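Local coordinates for protein pyruvate kinase (Cryptosporidium parvum, PDB 4DRS) that probably catalyses the last step of glycolysis, transfer of the phosphoryl group of phosphoenolpyruvate to ADP to give pyruvate and ATP, with magnesium and potassium ions, at residues L75-S78 with S84-K87; M107-G112 with I268-N273; K216-I221 with R248-E253; V59-G64 with F370-V375. All blocks are in the same frame, centred on the assembly; numbering follows the deposited sequence.

Contact 1: residues L75-S78 with S84-K87; sequences LNFS and SHFK. With ACT (acetate ion), chain G.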
loop_
_atom_site.group_PDB
_atom_site.type_symbol
_atom_site.label_atom_id
_atom_site.label_comp_id
_atom_site.label_asym_id
_atom_site.label_seq_id
_atom_site.Cartn_x
_atom_site.Cartn_y
_atom_site.Cartn_z
ATOM N N LEU A 75 14.352 5.493 42.348
ATOM C CA LEU A 75 14.968 5.078 43.591
ATOM C C LEU A 75 14.961 3.568 43.631
ATOM O O LEU A 75 13.901 2.946 43.735
ATOM C CB LEU A 75 14.198 5.643 44.787
ATOM C CG LEU A 75 13.975 7.157 44.841
ATOM C CD1 LEU A 75 13.298 7.562 46.142
ATOM C CD2 LEU A 75 15.284 7.905 44.668
ATOM N N ASN A 76 16.146 2.978 43.520
ATOM C CA ASN A 76 16.293 1.535 43.598
ATOM C C ASN A 76 16.285 1.071 45.050
ATOM O O ASN A 76 17.274 1.228 45.763
ATOM C CB ASN A 76 17.583 1.095 42.902
ATOM C CG ASN A 76 17.656 -0.407 42.703
ATOM O OD1 ASN A 76 16.881 -1.164 43.291
ATOM N ND2 ASN A 76 18.596 -0.846 41.873
ATOM N N PHE A 77 15.171 0.489 45.484
ATOM C CA PHE A 77 15.034 0.054 46.880
ATOM C C PHE A 77 15.730 -1.280 47.183
ATOM O O PHE A 77 15.543 -1.863 48.251
ATOM C CB PHE A 77 13.564 0.068 47.322
ATOM C CG PHE A 77 13.121 1.385 47.922
ATOM C CD1 PHE A 77 12.531 1.424 49.183
ATOM C CD2 PHE A 77 13.303 2.588 47.236
ATOM C CE1 PHE A 77 12.124 2.629 49.743
ATOM C CE2 PHE A 77 12.906 3.796 47.794
ATOM C CZ PHE A 77 12.312 3.818 49.047
ATOM N N SER A 78 16.546 -1.746 46.241
ATOM C CA SER A 78 17.505 -2.811 46.517
ATOM C C SER A 78 18.679 -2.262 47.332
ATOM O O SER A 78 19.414 -3.024 47.961
ATOM C CB SER A 78 18.018 -3.433 45.218
ATOM O OG SER A 78 17.036 -4.259 44.623
ATOM N N SER A 84 18.380 7.321 53.828
ATOM C CA SER A 84 18.997 7.628 52.541
ATOM C C SER A 84 17.930 7.928 51.482
ATOM O O SER A 84 18.069 8.871 50.702
ATOM C CB SER A 84 19.887 6.463 52.093
ATOM O OG SER A 84 20.474 6.709 50.825
ATOM N N HIS A 85 16.868 7.121 51.474
ATOM C CA HIS A 85 15.768 7.264 50.518
ATOM C C HIS A 85 15.011 8.547 50.718
ATOM O O HIS A 85 14.707 9.250 49.750
ATOM C CB HIS A 85 14.813 6.074 50.601
ATOM C CG HIS A 85 15.448 4.749 50.239
ATOM N ND1 HIS A 85 15.170 3.606 50.903
ATOM C CD2 HIS A 85 16.381 4.413 49.256
ATOM C CE1 HIS A 85 15.879 2.594 50.370
ATOM N NE2 HIS A 85 16.623 3.090 49.367
ATOM N N PHE A 86 14.719 8.863 51.980
ATOM C CA PHE A 86 13.974 10.070 52.338
ATOM C C PHE A 86 14.726 11.359 51.979
ATOM O O PHE A 86 14.131 12.291 51.434
ATOM C CB PHE A 86 13.587 10.057 53.823
ATOM C CG PHE A 86 12.712 11.209 54.230
ATOM C CD1 PHE A 86 11.351 11.205 53.940
ATOM C CD2 PHE A 86 13.249 12.305 54.901
ATOM C CE1 PHE A 86 10.542 12.271 54.307
ATOM C CE2 PHE A 86 12.446 13.377 55.269
ATOM C CZ PHE A 86 11.090 13.360 54.972
ATOM N N LYS A 87 16.023 11.401 52.286
ATOM C CA LYS A 87 16.873 12.541 51.931
ATOM C C LYS A 87 16.894 12.748 50.418
ATOM O O LYS A 87 16.719 13.874 49.937
ATOM C CB LYS A 87 18.307 12.350 52.443
ATOM C CG LYS A 87 18.488 12.523 53.942
ATOM C CD LYS A 87 19.953 12.361 54.339
ATOM C CE LYS A 87 20.138 12.389 55.849
ATOM N NZ LYS A 87 21.562 12.172 56.227
HETATM C C ACT G . 21.019 0.585 39.702
HETATM O O ACT G . 20.192 -0.332 39.515
HETATM O OXT ACT G . 21.708 1.035 38.770
HETATM C CH3 ACT G . 21.198 1.173 41.075
#
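His85 lays its imidazole over one face of the Phe77 ring in an offset face-to-face stack, with centroids 3.7 Å apart and planes inclined by only 16°. The rings overlap broadly, slightly offset: His85 ND1 sits over the face near the Phe77 CE1–CZ bond, 3.4 Å from CE1, while His85 CG lies 3.5 Å from Phe77 CZ. CB of Phe77 does not face the helix, but its ring end comes nearer; His85 already points across from its CA, and with CG anti to its carbonyl carbon (chi1 -63°) the imidazole extends away from the helix and against the phenyl face. Its rotation is fixed by a second hold: NE2 hydrogen-bonds to the backbone O of His79, while ND1 makes the closest approach to the phenyl ring. Leu75 adds a looser touch, CD1 standing 4.2 Å from His85 O, and its CB meets the edge of the phenyl ring in plane. On the other side of the strand end, Asn76 OD1 accepts from Ser78 N at 3.0 Å, closing an Asx turn, although the N-H comes from well above the carbonyl plane. Asn76 ND2 bonds a glycerol and, weakly at 2.9 Å, the O of an acetate, both probably from the crystallisation liquor; Asn76, like Arg74 and His79, belongs to the site for ADP, not bound here. The stack joins the C-terminal end of barrel strand 72-76 to the start of helix 82-97 within one beta-alpha-beta unit, and Phe224 of helix 215-226 packs edge-to-face on Phe77.

Contact 2: residues M107-G112 with I268-N273; sequences MLDTKG and ISKIEN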
loop_
_atom_site.group_PDB
_atom_site.type_symbol
_atom_site.label_atom_id
_atom_site.label_comp_id
_atom_site.label_asym_id
_atom_site.label_seq_id
_atom_site.Cartn_x
_atom_site.Cartn_y
_atom_site.Cartn_z
ATOM N N MET A 107 9.887 7.583 40.851
ATOM C CA MET A 107 9.630 6.150 40.727
ATOM C C MET A 107 10.309 5.364 41.854
ATOM O O MET A 107 11.511 5.513 42.101
ATOM C CB MET A 107 10.137 5.650 39.364
ATOM C CG MET A 107 10.209 4.131 39.201
ATOM S SD MET A 107 10.920 3.598 37.619
ATOM C CE MET A 107 9.554 3.873 36.492
ATOM N N LEU A 108 9.526 4.525 42.526
ATOM C CA LEU A 108 10.062 3.569 43.479
ATOM C C LEU A 108 10.151 2.201 42.794
ATOM O O LEU A 108 9.157 1.680 42.280
ATOM C CB LEU A 108 9.192 3.526 44.741
ATOM C CG LEU A 108 9.566 2.590 45.898
ATOM C CD1 LEU A 108 9.049 3.138 47.220
ATOM C CD2 LEU A 108 9.034 1.182 45.660
ATOM N N ASP A 109 11.360 1.650 42.771
ATOM C CA ASP A 109 11.635 0.352 42.160
ATOM C C ASP A 109 11.826 -0.633 43.305
ATOM O O ASP A 109 12.774 -0.498 44.083
ATOM C CB ASP A 109 12.906 0.442 41.297
ATOM C CG ASP A 109 13.155 -0.807 40.455
ATOM O OD1 ASP A 109 13.081 -1.947 40.976
ATOM O OD2 ASP A 109 13.459 -0.643 39.254
ATOM N N THR A 110 10.920 -1.603 43.423
ATOM C CA THR A 110 10.932 -2.525 44.566
ATOM C C THR A 110 12.137 -3.448 44.542
ATOM O O THR A 110 12.636 -3.807 43.476
ATOM C CB THR A 110 9.653 -3.393 44.661
ATOM O OG1 THR A 110 9.537 -4.216 43.493
ATOM C CG2 THR A 110 8.407 -2.517 44.807
ATOM N N LYS A 111 12.596 -3.815 45.735
ATOM C CA LYS A 111 13.650 -4.807 45.907
ATOM C C LYS A 111 13.228 -6.153 45.298
ATOM O O LYS A 111 13.996 -6.774 44.570
ATOM C CB LYS A 111 13.982 -4.962 47.395
ATOM C CG LYS A 111 15.145 -5.892 47.688
ATOM C CD LYS A 111 15.452 -5.938 49.175
ATOM C CE LYS A 111 16.621 -6.868 49.464
ATOM N NZ LYS A 111 17.144 -6.668 50.846
ATOM N N GLY A 112 12.007 -6.588 45.595
ATOM C CA GLY A 112 11.481 -7.831 45.050
ATOM C C GLY A 112 12.161 -9.088 45.578
ATOM O O GLY A 112 12.937 -9.029 46.538
ATOM N N ILE A 268 4.152 -0.144 37.138
ATOM C CA ILE A 268 4.973 -0.491 35.993
ATOM C C ILE A 268 5.612 -1.843 36.278
ATOM O O ILE A 268 6.444 -1.968 37.172
ATOM C CB ILE A 268 6.028 0.605 35.717
ATOM C CG1 ILE A 268 5.315 1.936 35.442
ATOM C CG2 ILE A 268 6.934 0.214 34.551
ATOM C CD1 ILE A 268 6.231 3.132 35.420
ATOM N N SER A 269 5.183 -2.864 35.545
ATOM C CA SER A 269 5.670 -4.215 35.785
ATOM C C SER A 269 6.962 -4.470 35.025
ATOM O O SER A 269 7.061 -4.171 33.832
ATOM C CB SER A 269 4.613 -5.244 35.415
ATOM O OG SER A 269 3.490 -5.131 36.269
ATOM N N LYS A 270 7.948 -5.005 35.738
ATOM C CA LYS A 270 9.248 -5.321 35.168
ATOM C C LYS A 270 9.292 -6.778 34.747
ATOM O O LYS A 270 9.143 -7.685 35.574
ATOM C CB LYS A 270 10.360 -5.037 36.177
ATOM C CG LYS A 270 10.531 -3.558 36.510
ATOM C CD LYS A 270 11.354 -3.345 37.769
ATOM C CE LYS A 270 12.784 -3.830 37.599
ATOM N NZ LYS A 270 13.523 -3.715 38.881
ATOM N N ILE A 271 9.472 -6.990 33.447
ATOM C CA ILE A 271 9.660 -8.317 32.896
ATOM C C ILE A 271 11.150 -8.622 32.973
ATOM O O ILE A 271 11.955 -8.027 32.253
ATOM C CB ILE A 271 9.134 -8.406 31.447
ATOM C CG1 ILE A 271 7.698 -7.855 31.350
ATOM C CG2 ILE A 271 9.235 -9.836 30.916
ATOM C CD1 ILE A 271 6.691 -8.515 32.270
ATOM N N GLU A 272 11.508 -9.532 33.869
ATOM C CA GLU A 272 12.904 -9.798 34.207
ATOM C C GLU A 272 13.254 -11.285 34.139
ATOM O O GLU A 272 14.373 -11.676 34.473
ATOM C CB GLU A 272 13.208 -9.298 35.624
ATOM C CG GLU A 272 13.155 -7.796 35.803
ATOM C CD GLU A 272 13.626 -7.369 37.173
ATOM O OE1 GLU A 272 14.858 -7.324 37.405
ATOM O OE2 GLU A 272 12.760 -7.071 38.020
ATOM N N ASN A 273 12.294 -12.112 33.735
ATOM C CA ASN A 273 12.529 -13.548 33.609
ATOM C C ASN A 273 11.568 -14.239 32.647
ATOM O O ASN A 273 10.638 -13.609 32.131
ATOM C CB ASN A 273 12.537 -14.240 34.987
ATOM C CG ASN A 273 11.185 -14.220 35.681
ATOM O OD1 ASN A 273 10.154 -13.879 35.096
ATOM N ND2 ASN A 273 11.187 -14.605 36.948
#
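Asp109 and Lys270 meet in a buried salt bridge, their side chains crossing at about a right angle. Lys270 NZ lies 2.8 Å from Asp109 OD1, which accepts through its syn lone pair; the bond from NZ to Asp109 OD2, 3.1 Å, is weak. CB of Asp109 does not itself face the lysine, but the carboxylate comes round to it. The lysine chain is otherwise extended but bends at chi3 (65°), and this kink brings its ammonium group to the two oxygens. Both segments end parallel strands of the eight-stranded TIM barrel, 105-109 and 266-271, with strand 232-235 between them; the charged pair therefore bridges over strand 232-235 at the C-terminal end of the barrel, where the catalytic sites of TIM barrels lie. Each charge has further partners. Asp109 OD2 is also paired with Arg74, an ADP-binding residue, and Lys270 NZ with Ser236 OG and, at 3.5 Å, with Glu272 OE2, so that Asp109, Lys270 and Glu272 form a salt-bridge network. Deeper in the barrel the contact turns apolar: Met107 CE touches Ile268 CD1 at 3.6 Å, again with the side chains at roughly a right angle. The methionine runs straight to its sulfur and then turns at chi3 (-77°), setting the methyl group against the isoleucine tip, while Met291 of strand 289-293 packs on both residues.

Contact 3: residues K216-I221 with R248-E253; sequences KDRHDI and RQIISE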
loop_
_atom_site.group_PDB
_atom_site.type_symbol
_atom_site.label_atom_id
_atom_site.label_comp_id
_atom_site.label_asym_id
_atom_site.label_seq_id
_atom_site.Cartn_x
_atom_site.Cartn_y
_atom_site.Cartn_z
ATOM N N LYS A 216 8.870 -6.585 53.102
ATOM C CA LYS A 216 9.601 -5.339 52.877
ATOM C C LYS A 216 9.036 -4.533 51.697
ATOM O O LYS A 216 8.944 -3.304 51.772
ATOM C CB LYS A 216 11.107 -5.588 52.700
ATOM C CG LYS A 216 11.838 -4.425 52.039
ATOM C CD LYS A 216 13.331 -4.418 52.302
ATOM C CE LYS A 216 13.997 -3.231 51.621
ATOM N NZ LYS A 216 13.537 -1.918 52.164
ATOM N N ASP A 217 8.661 -5.225 50.621
ATOM C CA ASP A 217 8.095 -4.567 49.437
ATOM C C ASP A 217 6.791 -3.855 49.797
ATOM O O ASP A 217 6.590 -2.701 49.424
ATOM C CB ASP A 217 7.864 -5.560 48.291
ATOM C CG ASP A 217 9.136 -6.266 47.846
ATOM O OD1 ASP A 217 10.205 -5.619 47.768
ATOM O OD2 ASP A 217 9.063 -7.481 47.554
ATOM N N ARG A 218 5.927 -4.547 50.538
ATOM C CA ARG A 218 4.669 -3.983 51.031
ATOM C C ARG A 218 4.920 -2.742 51.874
ATOM O O ARG A 218 4.241 -1.728 51.717
ATOM C CB ARG A 218 3.893 -5.009 51.860
ATOM C CG ARG A 218 3.379 -6.217 51.085
ATOM C CD ARG A 218 2.238 -6.899 51.829
ATOM N NE ARG A 218 1.304 -5.891 52.334
ATOM C CZ ARG A 218 -0.000 -6.077 52.511
ATOM N NH1 ARG A 218 -0.561 -7.249 52.217
ATOM N NH2 ARG A 218 -0.744 -5.077 52.974
ATOM N N HIS A 219 5.908 -2.832 52.759
ATOM C CA HIS A 219 6.287 -1.724 53.620
ATOM C C HIS A 219 6.730 -0.532 52.813
ATOM O O HIS A 219 6.318 0.595 53.091
ATOM C CB HIS A 219 7.371 -2.154 54.610
ATOM C CG HIS A 219 7.999 -1.001 55.365
ATOM N ND1 HIS A 219 7.403 -0.416 56.428
ATOM C CD2 HIS A 219 9.202 -0.320 55.162
ATOM C CE1 HIS A 219 8.185 0.581 56.888
ATOM N NE2 HIS A 219 9.286 0.640 56.112
ATOM N N ASP A 220 7.568 -0.768 51.805
ATOM C CA ASP A 220 8.041 0.307 50.940
ATOM C C ASP A 220 6.918 0.921 50.104
ATOM O O ASP A 220 6.900 2.131 49.879
ATOM C CB ASP A 220 9.160 -0.194 50.026
ATOM C CG ASP A 220 10.399 -0.615 50.790
ATOM O OD1 ASP A 220 10.654 -0.065 51.885
ATOM O OD2 ASP A 220 11.127 -1.494 50.285
ATOM N N ILE A 221 5.990 0.087 49.640
ATOM C CA ILE A 221 4.874 0.558 48.820
ATOM C C ILE A 221 3.948 1.457 49.638
ATOM O O ILE A 221 3.646 2.584 49.230
ATOM C CB ILE A 221 4.080 -0.614 48.192
ATOM C CG1 ILE A 221 4.883 -1.261 47.057
ATOM C CG2 ILE A 221 2.727 -0.137 47.672
ATOM C CD1 ILE A 221 4.413 -2.643 46.656
ATOM N N ARG A 248 -2.466 -3.803 43.208
ATOM C CA ARG A 248 -3.706 -3.026 43.107
ATOM C C ARG A 248 -4.475 -3.064 44.423
ATOM O O ARG A 248 -4.957 -2.032 44.903
ATOM C CB ARG A 248 -4.615 -3.568 41.993
ATOM C CG ARG A 248 -4.080 -3.429 40.579
ATOM C CD ARG A 248 -4.324 -2.054 39.971
ATOM N NE ARG A 248 -3.862 -2.047 38.585
ATOM C CZ ARG A 248 -3.343 -0.999 37.951
ATOM N NH1 ARG A 248 -3.207 0.174 38.564
ATOM N NH2 ARG A 248 -2.952 -1.132 36.691
ATOM N N GLN A 249 -4.587 -4.265 44.989
ATOM C CA GLN A 249 -5.308 -4.485 46.234
ATOM C C GLN A 249 -4.657 -3.719 47.383
ATOM O O GLN A 249 -5.344 -3.042 48.144
ATOM C CB GLN A 249 -5.394 -5.980 46.553
ATOM C CG GLN A 249 -6.320 -6.304 47.714
ATOM C CD GLN A 249 -6.307 -7.772 48.098
ATOM O OE1 GLN A 249 -5.254 -8.427 48.094
ATOM N NE2 GLN A 249 -7.482 -8.297 48.447
ATOM N N ILE A 250 -3.332 -3.816 47.486
ATOM C CA ILE A 250 -2.583 -3.068 48.491
ATOM C C ILE A 250 -2.878 -1.568 48.389
ATOM O O ILE A 250 -3.164 -0.920 49.398
ATOM C CB ILE A 250 -1.063 -3.351 48.409
ATOM C CG1 ILE A 250 -0.761 -4.796 48.824
ATOM C CG2 ILE A 250 -0.282 -2.386 49.290
ATOM C CD1 ILE A 250 0.622 -5.284 48.433
ATOM N N ILE A 251 -2.833 -1.026 47.174
ATOM C CA ILE A 251 -3.124 0.390 46.952
ATOM C C ILE A 251 -4.542 0.735 47.416
ATOM O O ILE A 251 -4.737 1.723 48.123
ATOM C CB ILE A 251 -2.892 0.808 45.477
ATOM C CG1 ILE A 251 -1.396 0.768 45.139
ATOM C CG2 ILE A 251 -3.457 2.196 45.199
ATOM C CD1 ILE A 251 -1.100 0.555 43.666
ATOM N N SER A 252 -5.518 -0.091 47.041
ATOM C CA SER A 252 -6.915 0.170 47.400
ATOM C C SER A 252 -7.220 0.023 48.903
ATOM O O SER A 252 -8.140 0.669 49.404
ATOM C CB SER A 252 -7.877 -0.680 46.555
ATOM O OG SER A 252 -7.835 -2.044 46.931
ATOM N N GLU A 253 -6.444 -0.801 49.610
ATOM C CA GLU A 253 -6.632 -1.024 51.057
ATOM C C GLU A 253 -5.786 -0.103 51.934
ATOM O O GLU A 253 -5.793 -0.231 53.162
ATOM C CB GLU A 253 -6.263 -2.453 51.439
ATOM C CG GLU A 253 -7.143 -3.546 50.874
ATOM C CD GLU A 253 -6.474 -4.898 50.987
ATOM O OE1 GLU A 253 -5.232 -4.948 51.148
ATOM O OE2 GLU A 253 -7.189 -5.915 50.912
#
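Ile250 runs obliquely across the side chain of Arg218 and lies over one face of its guanidinium group. Ile250 CG1 stands 4.0 Å from Arg218 CZ, over the centre of the flat group, while the CD1 methyl continues back along the arginine and comes 3.9 Å from CG. The arginine bends at chi3 (44°), turning the planar end so that a face is set against the isoleucine; this is van der Waals contact with no hydrogen bond across the segments. The other branch of the same isoleucine faces Ile221: the two CG2 methyl branches touch at 4.1 Å, with the side chains nearly perpendicular. Ile250 thus divides its surface, CG1 and CD1 for the arginine and CG2 for the isoleucine. These residues belong to helices 215-226 and 241-252, the helices before and after strand 232-235, which pack side by side in the outer layer of the TIM barrel. Glu253 holds OE1 4.8 Å from Arg218 NH2, too far for a salt bridge, though it may exert a weak attraction. Away from the interface, Lys216 NZ bridges to Asp220 OD2 at 3.1 Å one turn along its helix, and Ser252 OG bonds at 2.9 Å to Gln249 O, an oxygen that also accepts from Glu253 N. On the barrel side, Ile251 packs against Ile267 of strand 266-271.

Contact 4: residues V59-G64 with F370-V375; sequences VESLIG and FPFDAV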
loop_
_atom_site.group_PDB
_atom_site.type_symbol
_atom_site.label_atom_id
_atom_site.label_comp_id
_atom_site.label_asym_id
_atom_site.label_seq_id
_atom_site.Cartn_x
_atom_site.Cartn_y
_atom_site.Cartn_z
ATOM N N VAL A 59 21.228 18.161 45.624
ATOM C CA VAL A 59 20.376 19.089 44.873
ATOM C C VAL A 59 21.034 19.586 43.582
ATOM O O VAL A 59 20.422 19.549 42.513
ATOM C CB VAL A 59 19.956 20.301 45.745
ATOM C CG1 VAL A 59 19.176 21.323 44.928
ATOM C CG2 VAL A 59 19.128 19.847 46.936
ATOM N N GLU A 60 22.277 20.044 43.694
ATOM C CA GLU A 60 23.020 20.565 42.552
ATOM C C GLU A 60 23.102 19.551 41.408
ATOM O O GLU A 60 22.850 19.900 40.251
ATOM C CB GLU A 60 24.420 21.018 42.982
ATOM C CG GLU A 60 25.148 21.871 41.950
ATOM C CD GLU A 60 24.387 23.134 41.573
ATOM O OE1 GLU A 60 23.935 23.867 42.485
ATOM O OE2 GLU A 60 24.242 23.398 40.357
ATOM N N SER A 61 23.446 18.306 41.739
ATOM C CA SER A 61 23.525 17.232 40.747
ATOM C C SER A 61 22.169 16.912 40.126
ATOM O O SER A 61 22.076 16.641 38.926
ATOM C CB SER A 61 24.099 15.960 41.364
ATOM O OG SER A 61 25.445 16.143 41.742
ATOM N N LEU A 62 21.125 16.934 40.948
ATOM C CA LEU A 62 19.780 16.637 40.476
ATOM C C LEU A 62 19.254 17.709 39.515
ATOM O O LEU A 62 18.622 17.387 38.512
ATOM C CB LEU A 62 18.836 16.402 41.659
ATOM C CG LEU A 62 19.061 15.059 42.371
ATOM C CD1 LEU A 62 18.503 15.072 43.785
ATOM C CD2 LEU A 62 18.472 13.908 41.568
ATOM N N ILE A 63 19.541 18.972 39.818
ATOM C CA ILE A 63 19.242 20.080 38.915
ATOM C C ILE A 63 19.941 19.847 37.575
ATOM O O ILE A 63 19.319 19.971 36.510
ATOM C CB ILE A 63 19.677 21.432 39.519
ATOM C CG1 ILE A 63 18.753 21.825 40.675
ATOM C CG2 ILE A 63 19.694 22.526 38.460
ATOM C CD1 ILE A 63 19.257 23.003 41.481
ATOM N N GLY A 64 21.225 19.493 37.640
ATOM C CA GLY A 64 22.001 19.154 36.455
ATOM C C GLY A 64 21.332 18.073 35.622
ATOM O O GLY A 64 21.208 18.214 34.406
ATOM N N PHE A 370 30.794 9.600 35.585
ATOM C CA PHE A 370 30.314 10.652 34.684
ATOM C C PHE A 370 28.796 10.592 34.472
ATOM O O PHE A 370 28.331 10.204 33.395
ATOM C CB PHE A 370 31.058 10.590 33.341
ATOM C CG PHE A 370 32.556 10.662 33.470
ATOM C CD1 PHE A 370 33.202 11.892 33.589
ATOM C CD2 PHE A 370 33.325 9.501 33.478
ATOM C CE1 PHE A 370 34.583 11.959 33.713
ATOM C CE2 PHE A 370 34.707 9.563 33.598
ATOM C CZ PHE A 370 35.336 10.793 33.716
ATOM N N PRO A 371 28.015 10.989 35.501
ATOM C CA PRO A 371 26.552 10.916 35.441
ATOM C C PRO A 371 25.932 11.913 34.461
ATOM O O PRO A 371 24.997 11.560 33.738
ATOM C CB PRO A 371 26.116 11.247 36.881
ATOM C CG PRO A 371 27.354 11.150 37.714
ATOM C CD PRO A 371 28.468 11.533 36.793
ATOM N N PHE A 372 26.452 13.140 34.440
ATOM C CA PHE A 372 25.909 14.210 33.598
ATOM C C PHE A 372 26.169 13.999 32.109
ATOM O O PHE A 372 25.291 14.258 31.282
ATOM C CB PHE A 372 26.443 15.574 34.039
ATOM C CG PHE A 372 26.153 15.901 35.472
ATOM C CD1 PHE A 372 24.898 16.367 35.854
ATOM C CD2 PHE A 372 27.137 15.739 36.446
ATOM C CE1 PHE A 372 24.631 16.668 37.179
ATOM C CE2 PHE A 372 26.874 16.038 37.775
ATOM C CZ PHE A 372 25.621 16.503 38.139
ATOM N N ASP A 373 27.374 13.532 31.781
ATOM C CA ASP A 373 27.753 13.230 30.400
ATOM C C ASP A 373 26.832 12.191 29.754
ATOM O O ASP A 373 26.393 12.370 28.616
ATOM C CB ASP A 373 29.210 12.755 30.333
ATOM C CG ASP A 373 30.207 13.872 30.609
ATOM O OD1 ASP A 373 30.033 14.986 30.064
ATOM O OD2 ASP A 373 31.175 13.629 31.366
ATOM N N ALA A 374 26.535 11.124 30.494
ATOM C CA ALA A 374 25.705 10.021 30.004
ATOM C C ALA A 374 24.298 10.457 29.591
ATOM O O ALA A 374 23.866 10.186 28.467
ATOM C CB ALA A 374 25.645 8.901 31.035
ATOM N N VAL A 375 23.597 11.138 30.498
ATOM C CA VAL A 375 22.250 11.641 30.236
ATOM C C VAL A 375 22.226 12.497 28.976
ATOM O O VAL A 375 21.363 12.326 28.113
ATOM C CB VAL A 375 21.709 12.476 31.416
ATOM C CG1 VAL A 375 20.267 12.894 31.169
ATOM C CG2 VAL A 375 21.804 11.694 32.710
#
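Phe372 supplies most of the buried surface, pushing its ring edge-on into the side of helix 59-68 between Ser61 and Gly64. Its CG is anti to the carbonyl carbon (chi1 -57°), which sends the ring straight out from its own helix toward the other. The leading atoms are CE1 and CZ. CE1 lies 3.1 Å from the backbone O of Ser61, close to the ring plane, while CZ lies 3.4 Å from Ser61 CA, with CB and OG a little farther. The serine offers the ring its backbone and the flank of a short side chain, and its hydroxyl is engaged in a hydrogen bond with Asn58 OD1. One turn on, Gly64, having no side chain, puts its CA 3.7 Å from Phe372 CE1, so the ring meets the helix backbone directly. Lys68, a further turn along, also touches the phenylalanine. No hydrogen bond or salt bridge crosses the contact. The two helices are the first and the last of the outer layer of the TIM barrel, and this aromatic wedge is part of the seam where the circle of helices closes, away from the annotated ADP-binding residues.

Overall arrangement
All four contacts belong to the TIM-barrel domain, at different depths: contacts 1 to 3 are buried, contact 4 only partly. Contact 2 lies within the barrel and is the one with a salt bridge across it; contact 1, about 14 Å away between centres, joins a strand end to its following helix by aromatic stacking. The two share neighbouring strands, Phe77 N lying 2.9 Å from Asp109 O. Contacts 3 and 4 are helix-helix contacts of the outer layer, apolar or edge-on. Contact 3 touches both inner ones: Asp220 packs on Phe77, and Asp217 OD1 probably bonds to Gly112 N. Contact 4 touches none of them and lies about 31 Å from contact 3, centre to centre.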